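Long-range contacts in fusion protein of Nuclear RNA export factor 2 and Protein panoramix (Drosophila melanogaster, PDB 6IEW), which helps silence transposons cotranscriptionally in the ovary as part of a Panoramix, Piwi and Nxt1 complex, and may take part in mRNA export: residues A[36-41]-A[83-88]; A[27-32]-A[42-47]. All coordinates share one frame; numbering follows the deposited sequence.

Contact 1: residues A[36-41]-A[83-88]; sequences DFERAL and LVLEQI
Leu85 sets its CD2 methyl against the aliphatic part of Glu38, with Leu85 CD2 3.6 Å from Glu38 CG, and the same methyl lies 3.9 Å from Leu41 CB. A branched leucine suits this place, since one methyl can fill the groove between two side chains that stand three residues apart on the facing helix. Glu38 offers a methylene to Leu85 and its carboxylate to water: chi1 of -179° puts CG anti to the backbone N, against the Leu85 methyl, and the extended chain beyond carries the carboxylate onward. There a water donates to Glu38 OE2 at 2.7 Å and also to the backbone oxygen Leu85 O, at 2.9 Å, bridging the two segments. The segment axes pass 10.2 Å apart with their N-to-C directions 142° from each other, a roughly antiparallel helix pair. Helix 37-49 belongs to the UBA-like TAP-C domain of Nxf2, and helix 70-93 to the Nxf2-interacting region of Panoramix, here joined in one engineered chain. Ile88 spreads its two branches over different neighbours: Ile88 CG2 lies 4.0 Å from Glu38 CD, whereas Ile88 CD1 comes 4.0 Å from Phe37 CE2, obliquely to the ring. Val84 meets Leu41 at about a right angle, Val84 CG1 lying 3.6 Å from Leu41 CD1, and the same CG1 also meets Phe37 CE2 and CZ, obliquely to the ring. Leu41 CD1 in turn sits over one face of that ring, offset toward its rim. Phe37 and Leu41 also touch Val18 of helix 4-19.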
# COMPACT_ATOMS: atom_id res chain seq x y z
N ASP A 36 -4.57 8.57 -5.25
CA ASP A 36 -4.73 7.68 -6.39
C ASP A 36 -4.16 6.31 -6.03
O ASP A 36 -2.97 6.20 -5.70
CB ASP A 36 -4.07 8.22 -7.65
CG ASP A 36 -4.37 7.36 -8.86
OD1 ASP A 36 -5.45 7.51 -9.46
OD2 ASP A 36 -3.54 6.50 -9.19
N PHE A 37 -5.01 5.29 -6.11
CA PHE A 37 -4.65 3.94 -5.69
C PHE A 37 -3.44 3.43 -6.45
O PHE A 37 -2.45 3.00 -5.84
CB PHE A 37 -5.88 3.05 -5.92
CG PHE A 37 -5.68 1.61 -5.55
CD1 PHE A 37 -5.22 1.25 -4.29
CD2 PHE A 37 -6.02 0.60 -6.45
CE1 PHE A 37 -5.07 -0.09 -3.95
CE2 PHE A 37 -5.87 -0.73 -6.11
CZ PHE A 37 -5.40 -1.07 -4.86
N GLU A 38 -3.49 3.48 -7.78
CA GLU A 38 -2.38 2.96 -8.59
C GLU A 38 -1.09 3.73 -8.32
O GLU A 38 -0.03 3.14 -8.13
CB GLU A 38 -2.75 3.01 -10.07
CG GLU A 38 -1.67 2.48 -10.98
CD GLU A 38 -2.05 2.58 -12.44
OE1 GLU A 38 -2.98 3.34 -12.75
OE2 GLU A 38 -1.42 1.88 -13.26
N ARG A 39 -1.17 5.06 -8.29
CA ARG A 39 0.03 5.85 -8.02
C ARG A 39 0.59 5.56 -6.64
O ARG A 39 1.81 5.55 -6.44
CB ARG A 39 -0.24 7.34 -8.22
CG ARG A 39 -0.50 7.72 -9.66
CD ARG A 39 -0.19 9.19 -9.92
NE ARG A 39 -0.93 10.07 -9.02
CZ ARG A 39 -2.18 10.48 -9.22
NH1 ARG A 39 -2.85 10.07 -10.29
NH2 ARG A 39 -2.77 11.28 -8.35
N ALA A 40 -0.29 5.32 -5.66
CA ALA A 40 0.17 5.01 -4.31
C ALA A 40 0.93 3.69 -4.27
O ALA A 40 1.96 3.58 -3.59
CB ALA A 40 -1.00 5.00 -3.33
N LEU A 41 0.44 2.68 -4.98
CA LEU A 41 1.14 1.40 -5.02
C LEU A 41 2.52 1.56 -5.66
O LEU A 41 3.52 1.04 -5.14
CB LEU A 41 0.31 0.36 -5.78
CG LEU A 41 -1.00 -0.03 -5.11
CD1 LEU A 41 -1.81 -0.94 -6.03
CD2 LEU A 41 -0.76 -0.70 -3.77
N LEU A 83 1.47 -7.33 -7.98
CA LEU A 83 0.44 -8.11 -8.65
C LEU A 83 -0.80 -7.27 -8.94
O LEU A 83 -1.39 -7.38 -10.01
CB LEU A 83 0.06 -9.35 -7.83
CG LEU A 83 -0.88 -10.33 -8.55
CD1 LEU A 83 -0.13 -11.10 -9.63
CD2 LEU A 83 -1.54 -11.27 -7.56
N VAL A 84 -1.19 -6.42 -7.99
CA VAL A 84 -2.35 -5.55 -8.21
C VAL A 84 -2.08 -4.58 -9.35
O VAL A 84 -2.95 -4.31 -10.18
CB VAL A 84 -2.76 -4.84 -6.91
CG1 VAL A 84 -3.79 -3.76 -7.19
CG2 VAL A 84 -3.32 -5.85 -5.92
N LEU A 85 -0.85 -4.04 -9.41
CA LEU A 85 -0.49 -3.17 -10.53
C LEU A 85 -0.61 -3.89 -11.86
O LEU A 85 -1.10 -3.32 -12.85
CB LEU A 85 0.91 -2.60 -10.33
CG LEU A 85 1.06 -1.52 -9.25
CD1 LEU A 85 2.51 -1.15 -9.08
CD2 LEU A 85 0.24 -0.30 -9.62
N GLU A 86 -0.19 -5.16 -11.91
CA GLU A 86 -0.35 -5.94 -13.13
C GLU A 86 -1.82 -6.15 -13.46
O GLU A 86 -2.22 -6.06 -14.63
CB GLU A 86 0.35 -7.30 -12.98
CG GLU A 86 1.86 -7.24 -13.02
CD GLU A 86 2.50 -8.59 -12.77
OE1 GLU A 86 1.78 -9.54 -12.38
OE2 GLU A 86 3.73 -8.72 -12.98
N GLN A 87 -2.64 -6.43 -12.44
CA GLN A 87 -4.07 -6.60 -12.67
C GLN A 87 -4.71 -5.33 -13.19
O GLN A 87 -5.58 -5.38 -14.07
CB GLN A 87 -4.74 -7.05 -11.37
CG GLN A 87 -4.30 -8.42 -10.88
CD GLN A 87 -4.75 -8.71 -9.47
OE1 GLN A 87 -5.27 -7.84 -8.77
NE2 GLN A 87 -4.55 -9.95 -9.03
N ILE A 88 -4.30 -4.17 -12.66
CA ILE A 88 -4.85 -2.90 -13.12
C ILE A 88 -4.53 -2.68 -14.59
O ILE A 88 -5.39 -2.30 -15.39
CB ILE A 88 -4.34 -1.74 -12.24
CG1 ILE A 88 -4.94 -1.84 -10.83
CG2 ILE A 88 -4.65 -0.39 -12.88
CD1 ILE A 88 -4.32 -0.88 -9.83
O HOH W 1 -0.28 -0.54 -13.23

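Contact 2: residues A[27-32]-A[42-47]; sequences TSIVEE and KLFIQK
Ile29 and Phe44 bring their CA atoms within 6.6 Å where segments 27-32 and 42-47 pass with their N-to-C directions 122° apart, their axes 9.8 Å from each other at closest approach. This is the packing of two helices of the UBA-like TAP-C domain in the Nxf2 part of the fusion, a compact helical fold in which Phe15 of helix 4-19 touches both Ile29 and Phe44. Ile29, which is buried and gives up the most surface here, sends its two branches to different neighbours: CG2 to Leu43, CG1 and CD1 to Lys47 and Phe44. Ile29 CG2 faces the leucine methyl Leu43 CD2 at 4.0 Å, and Ile29 CD1 lies 4.1 Å from Phe44 CB, near the root of the aromatic side chain. Ile29 CG1 packs 3.9 Å from Lys47 CD as the two side chains slide past each other in opposite directions. Leu43 CD2 also closes to 3.7 Å from the backbone oxygen Ile29 O and lies against the stem of Glu32, whose extended side chain it crosses at about a right angle. A lysine suits position 47 because its methylenes can lie against Ile29 while the amine reaches Glu32. The last torsion of Lys47 (chi4 -84°) bends NZ out of the extended line, and the amine meets the Glu32 carboxylate tip to tip. In this salt bridge Lys47 NZ donates to Glu32 OE1 at 2.9 Å, on the syn side and 26° out of the carboxylate plane. Lys47 NZ donates as well to a water that lies 2.8 Å from Ser28 OG.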
# COMPACT_ATOMS: atom_id res chain seq x y z
N THR A 27 -1.28 6.57 5.46
CA THR A 27 -1.56 7.99 5.32
C THR A 27 -0.47 8.70 4.54
O THR A 27 -0.74 9.47 3.61
CB THR A 27 -1.70 8.63 6.70
OG1 THR A 27 -2.78 8.02 7.41
CG2 THR A 27 -1.96 10.13 6.57
N SER A 28 0.79 8.44 4.90
CA SER A 28 1.91 9.12 4.26
C SER A 28 1.93 8.87 2.75
O SER A 28 2.03 9.82 1.96
CB SER A 28 3.22 8.64 4.90
OG SER A 28 4.34 9.14 4.19
N ILE A 29 1.82 7.61 2.34
CA ILE A 29 1.97 7.28 0.93
C ILE A 29 0.74 7.68 0.13
O ILE A 29 0.86 8.25 -0.96
CB ILE A 29 2.31 5.78 0.78
CG1 ILE A 29 3.66 5.49 1.44
CG2 ILE A 29 2.32 5.38 -0.70
CD1 ILE A 29 3.97 4.01 1.57
N VAL A 30 -0.45 7.41 0.66
CA VAL A 30 -1.67 7.74 -0.08
C VAL A 30 -1.80 9.25 -0.27
O VAL A 30 -2.16 9.72 -1.35
CB VAL A 30 -2.90 7.13 0.63
CG1 VAL A 30 -4.20 7.70 0.08
CG2 VAL A 30 -2.88 5.61 0.48
N GLU A 31 -1.50 10.02 0.77
CA GLU A 31 -1.59 11.48 0.64
C GLU A 31 -0.54 12.01 -0.33
O GLU A 31 -0.82 12.91 -1.12
CB GLU A 31 -1.49 12.15 2.01
CG GLU A 31 -2.71 11.92 2.88
CD GLU A 31 -2.73 12.77 4.14
OE1 GLU A 31 -1.69 13.37 4.49
OE2 GLU A 31 -3.80 12.85 4.78
N GLU A 32 0.68 11.46 -0.28
CA GLU A 32 1.72 11.92 -1.19
C GLU A 32 1.37 11.61 -2.64
O GLU A 32 1.76 12.35 -3.55
CB GLU A 32 3.07 11.32 -0.80
CG GLU A 32 4.26 11.85 -1.61
CD GLU A 32 5.58 11.24 -1.18
OE1 GLU A 32 5.73 10.89 0.02
OE2 GLU A 32 6.48 11.11 -2.03
N LYS A 42 2.59 2.29 -6.77
CA LYS A 42 3.88 2.55 -7.40
C LYS A 42 4.81 3.32 -6.47
O LYS A 42 6.02 3.05 -6.42
CB LYS A 42 3.69 3.33 -8.70
CG LYS A 42 2.97 2.57 -9.80
CD LYS A 42 2.86 3.43 -11.04
CE LYS A 42 2.18 2.68 -12.17
NZ LYS A 42 2.03 3.53 -13.38
N LEU A 43 4.26 4.29 -5.75
CA LEU A 43 5.08 5.08 -4.83
C LEU A 43 5.60 4.22 -3.69
O LEU A 43 6.76 4.37 -3.27
CB LEU A 43 4.26 6.26 -4.30
CG LEU A 43 4.97 7.19 -3.32
CD1 LEU A 43 6.23 7.77 -3.94
CD2 LEU A 43 4.04 8.30 -2.87
N PHE A 44 4.78 3.31 -3.17
CA PHE A 44 5.24 2.38 -2.15
C PHE A 44 6.41 1.54 -2.65
O PHE A 44 7.41 1.37 -1.94
CB PHE A 44 4.08 1.47 -1.71
CG PHE A 44 4.53 0.21 -1.02
CD1 PHE A 44 5.30 0.26 0.13
CD2 PHE A 44 4.17 -1.03 -1.52
CE1 PHE A 44 5.71 -0.90 0.76
CE2 PHE A 44 4.57 -2.20 -0.90
CZ PHE A 44 5.35 -2.14 0.25
N ILE A 45 6.30 1.01 -3.87
CA ILE A 45 7.37 0.18 -4.42
C ILE A 45 8.66 0.98 -4.57
O ILE A 45 9.75 0.48 -4.27
CB ILE A 45 6.91 -0.47 -5.73
CG1 ILE A 45 5.82 -1.50 -5.44
CG2 ILE A 45 8.08 -1.09 -6.47
CD1 ILE A 45 5.00 -1.86 -6.64
N GLN A 46 8.55 2.23 -5.02
CA GLN A 46 9.74 3.06 -5.17
C GLN A 46 10.36 3.39 -3.82
O GLN A 46 11.57 3.24 -3.63
CB GLN A 46 9.39 4.35 -5.92
CG GLN A 46 10.60 5.23 -6.19
CD GLN A 46 11.60 4.56 -7.09
OE1 GLN A 46 11.26 4.08 -8.17
NE2 GLN A 46 12.86 4.51 -6.66
N LYS A 47 9.54 3.83 -2.86
CA LYS A 47 10.05 4.12 -1.52
C LYS A 47 10.69 2.89 -0.90
O LYS A 47 11.73 2.98 -0.24
CB LYS A 47 8.92 4.63 -0.63
CG LYS A 47 8.44 6.04 -0.95
CD LYS A 47 7.17 6.35 -0.15
CE LYS A 47 6.76 7.81 -0.25
NZ LYS A 47 7.48 8.68 0.72
O HOH W 2 6.46 7.54 3.16
O HOH W 3 9.05 9.82 -2.09

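How the contacts relate
From the N terminus, the chain runs through helix 4-19 and into helix 23-32, where contact 2 begins. A short turn leads to helix 37-49, whose first residues serve contact 1 and whose middle returns to helix 23-32, closing the short loop of contact 2. The chain then leaves the Nxf2 part, passes the engineered linker and reaches Panoramix helix 70-93, where segment 83-88 closes the much longer loop of contact 1. The segments alternate, so the two loops cross. Helix 37-49 thus faces its own domain and the Panoramix helix; the contacts touch where Ala40 O meets Ile29 CG2 and Leu85 CD1 meets Ile45 CD1.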